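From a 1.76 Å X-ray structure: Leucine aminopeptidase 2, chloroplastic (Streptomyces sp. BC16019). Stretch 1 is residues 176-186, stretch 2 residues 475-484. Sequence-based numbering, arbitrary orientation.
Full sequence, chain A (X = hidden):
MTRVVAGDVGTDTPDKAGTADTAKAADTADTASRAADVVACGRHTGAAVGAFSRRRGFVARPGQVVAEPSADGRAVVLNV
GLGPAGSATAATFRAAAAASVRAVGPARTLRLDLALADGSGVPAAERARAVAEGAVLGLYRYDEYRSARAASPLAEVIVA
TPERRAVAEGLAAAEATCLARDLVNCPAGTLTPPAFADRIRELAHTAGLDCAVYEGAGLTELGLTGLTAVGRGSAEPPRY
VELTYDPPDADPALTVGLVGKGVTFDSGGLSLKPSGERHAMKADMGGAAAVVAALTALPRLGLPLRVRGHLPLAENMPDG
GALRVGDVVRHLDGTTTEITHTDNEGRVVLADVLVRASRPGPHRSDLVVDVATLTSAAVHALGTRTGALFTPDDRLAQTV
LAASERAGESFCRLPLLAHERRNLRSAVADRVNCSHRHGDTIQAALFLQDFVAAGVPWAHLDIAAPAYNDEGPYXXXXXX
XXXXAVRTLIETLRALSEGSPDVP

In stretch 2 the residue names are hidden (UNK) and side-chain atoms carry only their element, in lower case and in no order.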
# COMPACT_ATOMS: atom_id res chain seq x y z
N ALA A 176 -38.28 19.29 3.00
CA ALA A 176 -37.01 19.88 3.47
C ALA A 176 -35.87 18.85 3.33
O ALA A 176 -34.78 19.19 2.88
CB ALA A 176 -37.14 20.33 4.91
N THR A 177 -36.14 17.61 3.70
CA THR A 177 -35.14 16.55 3.53
C THR A 177 -34.71 16.43 2.06
O THR A 177 -33.52 16.32 1.75
CB THR A 177 -35.66 15.20 4.06
OG1 THR A 177 -36.02 15.32 5.44
CG2 THR A 177 -34.62 14.10 3.94
N CYS A 178 -35.68 16.46 1.15
CA CYS A 178 -35.38 16.33 -0.28
C CYS A 178 -34.62 17.54 -0.86
O CYS A 178 -33.83 17.38 -1.80
CB CYS A 178 -36.67 16.03 -1.06
SG CYS A 178 -37.36 14.37 -0.73
N LEU A 179 -34.83 18.72 -0.29
CA LEU A 179 -34.02 19.90 -0.62
C LEU A 179 -32.54 19.62 -0.28
O LEU A 179 -31.65 19.85 -1.10
CB LEU A 179 -34.50 21.14 0.13
CG LEU A 179 -33.61 22.38 0.11
CD1 LEU A 179 -33.37 22.84 -1.33
CD2 LEU A 179 -34.25 23.48 0.94
N ALA A 180 -32.31 19.11 0.92
CA ALA A 180 -30.94 18.75 1.32
C ALA A 180 -30.36 17.68 0.38
O ALA A 180 -29.20 17.78 -0.01
CB ALA A 180 -30.88 18.31 2.76
N ARG A 181 -31.17 16.67 0.02
CA ARG A 181 -30.72 15.63 -0.92
C ARG A 181 -30.29 16.23 -2.26
O ARG A 181 -29.25 15.88 -2.82
CB ARG A 181 -31.81 14.58 -1.17
CG ARG A 181 -32.16 13.72 0.02
CD ARG A 181 -33.28 12.74 -0.30
NE ARG A 181 -33.59 11.85 0.81
CZ ARG A 181 -34.53 10.91 0.79
NH1 ARG A 181 -35.30 10.74 -0.29
NH2 ARG A 181 -34.71 10.12 1.85
N ASP A 182 -31.10 17.15 -2.78
CA ASP A 182 -30.77 17.83 -4.04
C ASP A 182 -29.45 18.60 -3.95
O ASP A 182 -28.63 18.54 -4.88
CB ASP A 182 -31.89 18.81 -4.43
CG ASP A 182 -33.14 18.14 -4.96
OD1 ASP A 182 -33.16 16.92 -5.26
OD2 ASP A 182 -34.14 18.90 -5.11
N LEU A 183 -29.22 19.31 -2.85
CA LEU A 183 -28.01 20.09 -2.68
C LEU A 183 -26.77 19.18 -2.63
O LEU A 183 -25.75 19.47 -3.26
CB LEU A 183 -28.09 20.96 -1.42
CG LEU A 183 -29.11 22.10 -1.45
CD1 LEU A 183 -29.31 22.63 -0.04
CD2 LEU A 183 -28.67 23.20 -2.41
N VAL A 184 -26.89 18.07 -1.91
CA VAL A 184 -25.77 17.11 -1.80
C VAL A 184 -25.50 16.43 -3.14
O VAL A 184 -24.34 16.32 -3.55
CB VAL A 184 -26.03 16.07 -0.68
CG1 VAL A 184 -25.00 14.94 -0.70
CG2 VAL A 184 -26.05 16.77 0.67
N ASN A 185 -26.56 16.01 -3.82
CA ASN A 185 -26.43 15.37 -5.13
C ASN A 185 -25.89 16.27 -6.24
O ASN A 185 -25.30 15.78 -7.20
CB ASN A 185 -27.76 14.77 -5.57
CG ASN A 185 -28.08 13.46 -4.86
OD1 ASN A 185 -27.18 12.69 -4.52
ND2 ASN A 185 -29.36 13.21 -4.62
N CYS A 186 -26.09 17.58 -6.10
CA CYS A 186 -25.67 18.53 -7.13
C CYS A 186 -24.17 18.42 -7.38
O CYS A 186 -23.39 18.47 -6.43
CB CYS A 186 -26.03 19.97 -6.72
SG CYS A 186 -25.93 21.11 -8.11
N UNK A 475 -35.61 1.10 2.22
CA UNK A 475 -36.68 1.80 2.91
C UNK A 475 -36.89 3.17 2.23
O UNK A 475 -36.99 3.22 1.01
c UNK A 475 -36.35 1.90 4.39
N UNK A 476 -36.93 4.26 2.99
CA UNK A 476 -37.20 5.58 2.42
C UNK A 476 -35.93 6.33 1.97
O UNK A 476 -36.01 7.52 1.64
c UNK A 476 -38.01 6.43 3.42
o UNK A 476 -36.71 6.48 6.86
c UNK A 476 -37.26 7.00 4.62
c UNK A 476 -37.04 6.02 5.75
o UNK A 476 -37.19 4.80 5.55
N UNK A 477 -34.78 5.63 1.97
CA UNK A 477 -33.49 6.27 1.70
C UNK A 477 -32.92 5.85 0.34
O UNK A 477 -32.75 4.65 0.07
c UNK A 477 -33.06 6.27 4.18
c UNK A 477 -32.47 5.96 2.82
c UNK A 477 -31.18 6.77 2.60
N UNK A 478 -32.60 6.83 -0.53
CA UNK A 478 -32.07 6.56 -1.86
C UNK A 478 -30.58 6.31 -1.83
O UNK A 478 -29.94 6.55 -0.80
c UNK A 478 -32.72 8.29 -0.30
c UNK A 478 -32.34 7.87 -2.61
c UNK A 478 -32.14 8.90 -1.56
N UNK A 479 -30.05 5.86 -2.95
CA UNK A 479 -28.61 5.94 -3.19
C UNK A 479 -28.27 7.42 -3.26
O UNK A 479 -29.04 8.21 -3.82
c UNK A 479 -24.02 5.54 -5.29
o UNK A 479 -22.67 5.63 -5.53
c UNK A 479 -24.86 6.55 -5.71
c UNK A 479 -26.75 5.36 -4.81
c UNK A 479 -28.23 5.26 -4.52
c UNK A 479 -24.52 4.45 -4.63
c UNK A 479 -26.22 6.45 -5.47
c UNK A 479 -25.88 4.36 -4.39
N UNK A 480 -27.11 7.79 -2.72
CA UNK A 480 -26.55 9.15 -2.87
C UNK A 480 -26.88 10.06 -1.70
O UNK A 480 -26.93 9.62 -0.55
N UNK A 481 -27.09 11.34 -1.96
CA UNK A 481 -27.41 12.28 -0.90
C UNK A 481 -28.69 11.89 -0.17
O UNK A 481 -29.71 11.61 -0.81
N UNK A 482 -28.65 11.85 1.16
CA UNK A 482 -29.76 11.34 1.95
C UNK A 482 -30.58 12.43 2.66
O UNK A 482 -31.74 12.20 3.01
c UNK A 482 -29.26 10.40 3.05
c UNK A 482 -28.54 9.21 2.47
o UNK A 482 -28.39 11.11 3.93
N UNK A 483 -30.00 13.62 2.85
CA UNK A 483 -30.62 14.65 3.68
C UNK A 483 -30.64 14.30 5.16
O UNK A 483 -31.45 14.83 5.93
N UNK A 484 -29.74 13.40 5.57
CA UNK A 484 -29.62 12.98 6.97
C UNK A 484 -29.45 14.19 7.89
O UNK A 484 -28.72 15.13 7.56
c UNK A 484 -27.57 11.92 9.51
c UNK A 484 -27.51 11.32 10.76
c UNK A 484 -29.10 10.24 8.77
c UNK A 484 -29.03 9.63 10.01
c UNK A 484 -28.24 10.17 11.00
c UNK A 484 -28.38 11.39 8.51
c UNK A 484 -28.44 12.03 7.15
O HOH W 1 -33.68 13.90 7.60
O HOH W 2 -33.25 10.29 4.33
O HOH W 3 -30.13 10.75 -3.42

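Position 475 carries a single side-chain carbon and lies beyond reach of the helix that includes residues 176-185; one carbon and nothing more is alanine, Ala475. At 476 there are three carbons in a row, the third bearing two oxygens, a carboxylate on a two-carbon stem. This is Glu476, and it meets the helix through its backbone: Arg181 NH2 donates a hydrogen bond to Glu476 O at 2.9 Å. The side chain at 477 is one carbon carrying two more, a beta-branched hydrocarbon, and it stays clear of stretch 1; Val477 fits. At 478 three carbons close a ring onto the backbone nitrogen, which only proline does. Pro478 lies over one face of the Arg181 guanidinium, with Pro478 CD 3.4 Å from Arg181 CZ.

Position 479 has one carbon followed by a six-carbon ring bearing an oxygen, the phenol of Tyr479. Its CB points away from the helix, and the exposed ring makes no contact with it. No side-chain atom is present at 480. Its phi/psi of 96/-145 would jam a CB against the preceding carbonyl, and that CB would also fall 2.9 Å from Asn185 OD1, so the residue is Gly480. Position 481 is equally bare, but its backbone angles are unremarkable; here the neighbours exclude a side chain, since an ideal CB would sit 2.9 Å from Val184 CB. Gly481 instead brings its CA to 3.6 Å from Val184 CG1 and donates from Gly481 N to Asn185 OD1 at 2.9 Å.

At 482 one carbon carries an oxygen and a carbon, as in threonine. The CB of Thr482 points away from the helix, while Thr482 O accepts a hydrogen bond from Arg181 NE at 2.9 Å. Position 483 again lacks side-chain atoms; its positive phi favours glycine, and a CB would lie 2.5 Å from Thr177 O. Gly483 CA packs 3.8 Å from Ala180 CB. Position 484, one carbon and a six-carbon ring without oxygen, is Phe484; its CA-to-CB bond points away from the helix, and it makes no contact with stretch 1.

The contact depends on close backbone approach, with the CA atoms of Arg181 and Gly483 4.7 Å apart. Bare glycines let the chain settle against the helix, where the extended Arg181 side chain ties together two separated carbonyls and Asn185 fixes an amide. Water extends this network: one molecule accepts from Arg181 NH2 and donates to Thr482 O, and another links Asn185 ND2 with the carbonyls of Tyr479 and Gly481.

Stretch 2 475-484: AEVPYGGTGF
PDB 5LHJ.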